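Local coordinates for protein halogenase (Chondromyces crocatus, PDB 3E1T) that binds flavin-adenine dinucleotide and probably uses it to chlorinate an aromatic precursor in chondrochloren biosynthesis, at residues A[20-25]-A[324-329]; A[51-56]-A[315-320]. One frame throughout, in Å; residues are numbered along the deposited sequence.

Interaction 1 of 2, residues A[20-25]-A[324-329]; sequences STLASF and LLVARA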
loop_
_atom_site.group_PDB
_atom_site.type_symbol
_atom_site.label_atom_id
_atom_site.label_comp_id
_atom_site.label_asym_id
_atom_site.label_seq_id
_atom_site.Cartn_x
_atom_site.Cartn_y
_atom_site.Cartn_z
ATOM N N SER A 20 -0.534 12.881 6.530
ATOM C CA SER A 20 -1.661 13.802 6.714
ATOM C C SER A 20 -2.750 13.207 7.606
ATOM O O SER A 20 -3.340 13.919 8.436
ATOM C CB SER A 20 -2.235 14.218 5.367
ATOM O OG SER A 20 -2.738 13.091 4.682
ATOM N N THR A 21 -2.996 11.900 7.463
ATOM C CA THR A 21 -4.025 11.208 8.248
ATOM C C THR A 21 -3.696 11.178 9.745
ATOM O O THR A 21 -4.560 11.471 10.593
ATOM C CB THR A 21 -4.300 9.768 7.711
ATOM O OG1 THR A 21 -4.817 9.838 6.373
ATOM C CG2 THR A 21 -5.306 9.041 8.572
ATOM N N LEU A 22 -2.463 10.795 10.064
ATOM C CA LEU A 22 -1.968 10.817 11.444
ATOM C C LEU A 22 -1.968 12.237 12.034
ATOM O O LEU A 22 -2.457 12.445 13.129
ATOM C CB LEU A 22 -0.557 10.233 11.517
ATOM C CG LEU A 22 0.251 10.479 12.796
ATOM C CD1 LEU A 22 -0.446 9.969 14.052
ATOM C CD2 LEU A 22 1.597 9.840 12.677
ATOM N N ALA A 23 -1.405 13.192 11.305
ATOM C CA ALA A 23 -1.385 14.587 11.761
ATOM C C ALA A 23 -2.799 15.069 12.101
ATOM O O ALA A 23 -3.039 15.546 13.207
ATOM C CB ALA A 23 -0.735 15.475 10.711
ATOM N N SER A 24 -3.739 14.905 11.167
ATOM C CA SER A 24 -5.135 15.294 11.397
ATOM C C SER A 24 -5.727 14.696 12.666
ATOM O O SER A 24 -6.339 15.411 13.450
ATOM C CB SER A 24 -6.017 14.935 10.201
ATOM O OG SER A 24 -5.552 15.571 9.033
ATOM N N PHE A 25 -5.539 13.392 12.870
ATOM C CA PHE A 25 -6.160 12.667 13.993
ATOM C C PHE A 25 -5.649 13.074 15.380
ATOM O O PHE A 25 -6.357 12.926 16.379
ATOM C CB PHE A 25 -5.969 11.145 13.836
ATOM C CG PHE A 25 -6.936 10.484 12.884
ATOM C CD1 PHE A 25 -8.213 10.995 12.682
ATOM C CD2 PHE A 25 -6.569 9.325 12.216
ATOM C CE1 PHE A 25 -9.108 10.366 11.809
ATOM C CE2 PHE A 25 -7.452 8.693 11.343
ATOM C CZ PHE A 25 -8.725 9.213 11.141
ATOM N N LEU A 324 -4.023 5.859 11.806
ATOM C CA LEU A 324 -5.008 5.740 12.894
ATOM C C LEU A 324 -4.497 5.048 14.153
ATOM O O LEU A 324 -4.812 5.469 15.270
ATOM C CB LEU A 324 -6.255 5.002 12.405
ATOM C CG LEU A 324 -7.417 4.726 13.368
ATOM C CD1 LEU A 324 -8.160 6.013 13.753
ATOM C CD2 LEU A 324 -8.372 3.731 12.722
ATOM N N LEU A 325 -3.766 3.951 13.974
ATOM C CA LEU A 325 -3.225 3.184 15.086
ATOM C C LEU A 325 -2.159 3.977 15.837
ATOM O O LEU A 325 -2.062 3.907 17.066
ATOM C CB LEU A 325 -2.617 1.870 14.577
ATOM C CG LEU A 325 -3.567 0.825 13.985
ATOM C CD1 LEU A 325 -2.754 -0.321 13.406
ATOM C CD2 LEU A 325 -4.525 0.332 15.042
ATOM N N VAL A 326 -1.337 4.702 15.094
ATOM C CA VAL A 326 -0.298 5.513 15.726
ATOM C C VAL A 326 -0.965 6.714 16.396
ATOM O O VAL A 326 -0.637 7.042 17.532
ATOM C CB VAL A 326 0.805 5.933 14.733
ATOM C CG1 VAL A 326 1.673 7.053 15.312
ATOM C CG2 VAL A 326 1.676 4.759 14.421
ATOM N N ALA A 327 -1.936 7.313 15.710
ATOM C CA ALA A 327 -2.708 8.443 16.262
ATOM C C ALA A 327 -3.324 8.088 17.599
ATOM O O ALA A 327 -3.277 8.895 18.520
ATOM C CB ALA A 327 -3.777 8.896 15.295
ATOM N N ARG A 328 -3.887 6.880 17.707
ATOM C CA ARG A 328 -4.464 6.384 18.959
ATOM C C ARG A 328 -3.444 6.179 20.058
ATOM O O ARG A 328 -3.737 6.430 21.237
ATOM C CB ARG A 328 -5.223 5.076 18.750
ATOM C CG ARG A 328 -6.549 5.258 18.069
ATOM C CD ARG A 328 -7.253 3.943 17.887
ATOM N NE ARG A 328 -8.479 4.158 17.122
ATOM C CZ ARG A 328 -9.155 3.207 16.495
ATOM N NH1 ARG A 328 -8.733 1.948 16.525
ATOM N NH2 ARG A 328 -10.250 3.527 15.828
ATOM N N ALA A 329 -2.257 5.705 19.692
ATOM C CA ALA A 329 -1.190 5.553 20.678
ATOM C C ALA A 329 -0.794 6.933 21.202
ATOM O O ALA A 329 -0.716 7.136 22.420
ATOM C CB ALA A 329 0.013 4.815 20.092
#
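Ala327 is the pivot of a contact between apolar side chains: its CB lies 3.5 Å from CB of Phe25 and 3.7 Å from CD1 of Leu22, so one methyl group is taken between two side chains of the partner helix. Leu22 holds its CG anti to the backbone N (chi1 166°), and its CD1 comes to 3.5 Å from the backbone N of Ala327. That methyl also meets CG1 of Val326 at 3.8 Å, the two branched side chains crossing at a slant. On the other flank the Phe25 ring offers its CE2 to CD1 of Leu324 at 3.7 Å. An alanine in place of Phe25 would keep the CB touch on Ala327 but would probably open a gap beside Leu324 and leave its CD1 without the ring it packs on. Further out, Leu62 and Leu500 pack on Phe25, while Phe347 of helix 340-368 lies against Val326. Behind the contact, Ser24 OG donates to Ser20 O at 2.8 Å, from the face of that carbonyl opposite to the one used by Ser24 N. The axes of 20-25 and 324-329 approach to 8.5 Å and run in the same general direction, 30° apart. The first segment lies on helix 17-27, whose start carries the last glycine of a probable GxGxxG motif, the second on helix 315-333, as in FAD-dependent halogenases with a Rossmann-like FAD domain.

Interaction 2 of 2, residues A[51-56]-A[315-320]; sequences LPATVH and GVHLAT. With FAD (flavin-adenine dinucleotide), chain C.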
loop_
_atom_site.group_PDB
_atom_site.type_symbol
_atom_site.label_atom_id
_atom_site.label_comp_id
_atom_site.label_asym_id
_atom_site.label_seq_id
_atom_site.Cartn_x
_atom_site.Cartn_y
_atom_site.Cartn_z
ATOM N N LEU A 51 -9.700 1.484 -1.330
ATOM C CA LEU A 51 -10.568 0.512 -0.679
ATOM C C LEU A 51 -11.647 1.231 0.138
ATOM O O LEU A 51 -11.459 2.393 0.533
ATOM C CB LEU A 51 -9.747 -0.423 0.237
ATOM C CG LEU A 51 -8.585 -1.223 -0.382
ATOM C CD1 LEU A 51 -8.021 -2.241 0.594
ATOM C CD2 LEU A 51 -8.976 -1.899 -1.708
ATOM N N PRO A 52 -12.780 0.550 0.384
ATOM C CA PRO A 52 -13.888 1.058 1.190
ATOM C C PRO A 52 -13.527 1.410 2.641
ATOM O O PRO A 52 -14.118 2.333 3.206
ATOM C CB PRO A 52 -14.896 -0.107 1.158
ATOM C CG PRO A 52 -14.591 -0.801 -0.124
ATOM C CD PRO A 52 -13.101 -0.782 -0.168
ATOM N N ALA A 53 -12.581 0.685 3.236
ATOM C CA ALA A 53 -12.176 0.956 4.622
ATOM C C ALA A 53 -11.578 2.359 4.768
ATOM O O ALA A 53 -11.753 3.007 5.797
ATOM C CB ALA A 53 -11.204 -0.103 5.126
ATOM N N THR A 54 -10.903 2.824 3.720
ATOM C CA THR A 54 -10.340 4.170 3.663
ATOM C C THR A 54 -11.408 5.194 3.262
ATOM O O THR A 54 -11.539 6.232 3.901
ATOM C CB THR A 54 -9.152 4.239 2.675
ATOM O OG1 THR A 54 -8.296 3.101 2.871
ATOM C CG2 THR A 54 -8.356 5.510 2.874
ATOM N N VAL A 55 -12.159 4.897 2.204
ATOM C CA VAL A 55 -13.186 5.808 1.699
ATOM C C VAL A 55 -14.345 6.011 2.694
ATOM O O VAL A 55 -14.742 7.147 2.958
ATOM C CB VAL A 55 -13.713 5.358 0.313
ATOM C CG1 VAL A 55 -15.022 6.066 -0.034
ATOM C CG2 VAL A 55 -12.655 5.600 -0.771
ATOM N N HIS A 56 -14.854 4.927 3.269
ATOM C CA HIS A 56 -16.006 5.020 4.171
ATOM C C HIS A 56 -15.653 5.011 5.652
ATOM O O HIS A 56 -16.443 5.464 6.486
ATOM C CB HIS A 56 -17.008 3.905 3.885
ATOM C CG HIS A 56 -17.608 3.975 2.520
ATOM N ND1 HIS A 56 -18.849 4.523 2.281
ATOM C CD2 HIS A 56 -17.140 3.562 1.320
ATOM C CE1 HIS A 56 -19.120 4.444 0.992
ATOM N NE2 HIS A 56 -18.095 3.872 0.385
ATOM N N GLY A 315 -2.160 -0.598 -0.383
ATOM C CA GLY A 315 -1.129 0.328 0.088
ATOM C C GLY A 315 -1.677 1.508 0.876
ATOM O O GLY A 315 -1.260 1.752 2.019
ATOM N N VAL A 316 -2.613 2.243 0.281
ATOM C CA VAL A 316 -3.153 3.431 0.960
ATOM C C VAL A 316 -3.967 3.050 2.188
ATOM O O VAL A 316 -3.967 3.775 3.183
ATOM C CB VAL A 316 -3.914 4.375 0.011
ATOM C CG1 VAL A 316 -4.663 5.452 0.791
ATOM C CG2 VAL A 316 -2.942 5.024 -0.992
ATOM N N HIS A 317 -4.637 1.901 2.140
ATOM C CA HIS A 317 -5.354 1.401 3.302
ATOM C C HIS A 317 -4.396 1.140 4.468
ATOM O O HIS A 317 -4.676 1.524 5.606
ATOM C CB HIS A 317 -6.139 0.129 2.937
ATOM C CG HIS A 317 -6.541 -0.704 4.115
ATOM N ND1 HIS A 317 -7.420 -0.259 5.075
ATOM C CD2 HIS A 317 -6.205 -1.966 4.470
ATOM C CE1 HIS A 317 -7.602 -1.204 5.982
ATOM N NE2 HIS A 317 -6.871 -2.250 5.641
ATOM N N LEU A 318 -3.282 0.465 4.181
ATOM C CA LEU A 318 -2.293 0.126 5.196
ATOM C C LEU A 318 -1.694 1.390 5.811
ATOM O O LEU A 318 -1.544 1.483 7.023
ATOM C CB LEU A 318 -1.177 -0.763 4.599
ATOM C CG LEU A 318 -1.567 -2.238 4.400
ATOM C CD1 LEU A 318 -0.452 -3.018 3.739
ATOM C CD2 LEU A 318 -1.951 -2.875 5.707
ATOM N N ALA A 319 -1.354 2.345 4.955
ATOM C CA ALA A 319 -0.819 3.636 5.395
ATOM C C ALA A 319 -1.792 4.382 6.320
ATOM O O ALA A 319 -1.387 4.906 7.364
ATOM C CB ALA A 319 -0.464 4.489 4.198
ATOM N N THR A 320 -3.070 4.407 5.942
ATOM C CA THR A 320 -4.085 5.155 6.685
ATOM C C THR A 320 -4.528 4.408 7.932
ATOM O O THR A 320 -4.864 5.029 8.940
ATOM C CB THR A 320 -5.322 5.529 5.808
ATOM O OG1 THR A 320 -5.945 4.342 5.282
ATOM C CG2 THR A 320 -4.918 6.451 4.660
HETATM P PA FAD C . 3.827 8.366 0.274
HETATM O O1A FAD C . 2.518 8.413 -0.469
HETATM O O2A FAD C . 4.991 7.894 -0.526
HETATM O O5B FAD C . 4.133 9.865 0.794
HETATM C C5B FAD C . 5.273 10.154 1.587
HETATM C C4B FAD C . 5.571 11.655 1.521
HETATM O O4B FAD C . 6.768 11.964 2.206
HETATM C C3B FAD C . 5.765 12.115 0.080
HETATM O O3B FAD C . 4.869 13.177 -0.159
HETATM C C2B FAD C . 7.195 12.609 0.010
HETATM O O2B FAD C . 7.267 13.777 -0.759
HETATM C C1B FAD C . 7.520 12.892 1.465
HETATM N N9A FAD C . 8.938 12.749 1.840
HETATM C C8A FAD C . 9.861 11.829 1.409
HETATM N N7A FAD C . 11.026 12.076 2.051
HETATM C C5A FAD C . 10.859 13.126 2.891
HETATM C C6A FAD C . 11.712 13.807 3.774
HETATM N N6A FAD C . 13.023 13.537 3.830
HETATM N N1A FAD C . 11.212 14.861 4.501
HETATM C C2A FAD C . 9.914 15.276 4.352
HETATM N N3A FAD C . 9.091 14.608 3.472
HETATM C C4A FAD C . 9.549 13.552 2.763
HETATM N N1 FAD C . -1.757 1.671 -3.171
HETATM C C2 FAD C . -3.119 1.719 -3.273
HETATM O O2 FAD C . -3.766 1.978 -2.260
HETATM N N3 FAD C . -3.723 1.461 -4.491
HETATM C C4 FAD C . -2.958 1.169 -5.616
HETATM O O4 FAD C . -3.491 0.961 -6.708
HETATM C C4X FAD C . -1.575 1.108 -5.507
HETATM N N5 FAD C . -0.781 0.821 -6.601
HETATM C C5X FAD C . 0.593 0.777 -6.465
HETATM C C6 FAD C . 1.407 0.478 -7.562
HETATM C C7 FAD C . 2.802 0.433 -7.412
HETATM C C7M FAD C . 3.639 -0.103 -8.538
HETATM C C8 FAD C . 3.386 0.683 -6.164
HETATM C C8M FAD C . 4.857 0.446 -5.911
HETATM C C9 FAD C . 2.570 0.991 -5.080
HETATM C C9A FAD C . 1.178 1.036 -5.219
HETATM N N10 FAD C . 0.394 1.350 -4.125
HETATM C C10 FAD C . -0.978 1.377 -4.263
HETATM C "C1'" FAD C . 1.027 1.744 -2.801
HETATM C "C2'" FAD C . 0.994 3.249 -2.511
HETATM O "O2'" FAD C . 1.803 3.894 -3.473
HETATM C "C3'" FAD C . 1.547 3.551 -1.109
HETATM O "O3'" FAD C . 1.207 2.525 -0.203
HETATM C "C4'" FAD C . 1.035 4.846 -0.479
HETATM O "O4'" FAD C . 1.412 5.941 -1.283
HETATM C "C5'" FAD C . 1.646 5.006 0.913
HETATM O "O5'" FAD C . 1.453 6.318 1.365
HETATM P P FAD C . 2.470 7.001 2.403
HETATM O O1P FAD C . 1.764 8.150 3.091
HETATM O O2P FAD C . 2.937 6.005 3.417
HETATM O O3P FAD C . 3.740 7.412 1.543
HETATM O O HOH W 1 -7.946 2.387 5.379
#
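Thr54 and His317 mark the closest backbone approach, their CA atoms 5.7 Å apart, where helix 52-56 and helix 315-320 pass at 9.2 Å with a 58° angle between their directions. Thr54 OG1 sits over the other backbone, 3.4 Å from CA of His317 and near the plane of the imidazole at its edge. A water bridges the hydroxyl to its neighbours: water 1 lies 2.6 Å from Thr54 OG1 and 2.7 Å from His317 ND1, and donates to Thr320 OG1, so a single water ties three side chains from two helices. The side chains of Thr54 and Thr320 cross at about a right angle, CG2 of Thr54 coming 3.6 Å from OG1 of Thr320. The second helix starts at the cofactor, and Gly315, Val316 and Ala319 near its start belong to the FAD pocket: Val316 N donates an almost straight bond (164°) to the flavin carbonyl O2, and Gly315 packs its CA against the ribityl O3', where any side chain would run into C1'. The helix N terminus at the O2 side of the flavin would probably stabilise negative charge there, as in related flavoproteins. Next to Val316, His317 has CG anti to its backbone N (chi1 161°), and its ring is met by CB of Ala53 at ND1, 3.8 Å away. Leu51, at the N-cap of its helix, crosses the histidine at about a right angle and sets CD1 3.8 Å from His317 CB. NE2 of the same ring is hydrogen-bonded to Glu354 of helix 340-368, so both imidazole nitrogens have polar partners.

After strand 6-8 the chain enters the five-stranded parallel sheet with strand 10-13 and turns into helix 17-27, which supplies the first half of interaction 1. Strand 33-36 and then helix 52-61 follow, the latter with the first half of interaction 2. The chain then runs through the large mixed sheet and the remaining strands of the other two sheets before reaching helix 315-333, whose start closes interaction 2 over 258 intervening residues and whose later turns close interaction 1 over 298. The loop of interaction 2 is therefore nested in that of interaction 1. The centres lie 13 Å apart, and the two meet where Thr21 OG1 packs on Thr320 CG2 at 3.8 Å. Helix 315-333 thus joins both N-terminal helices.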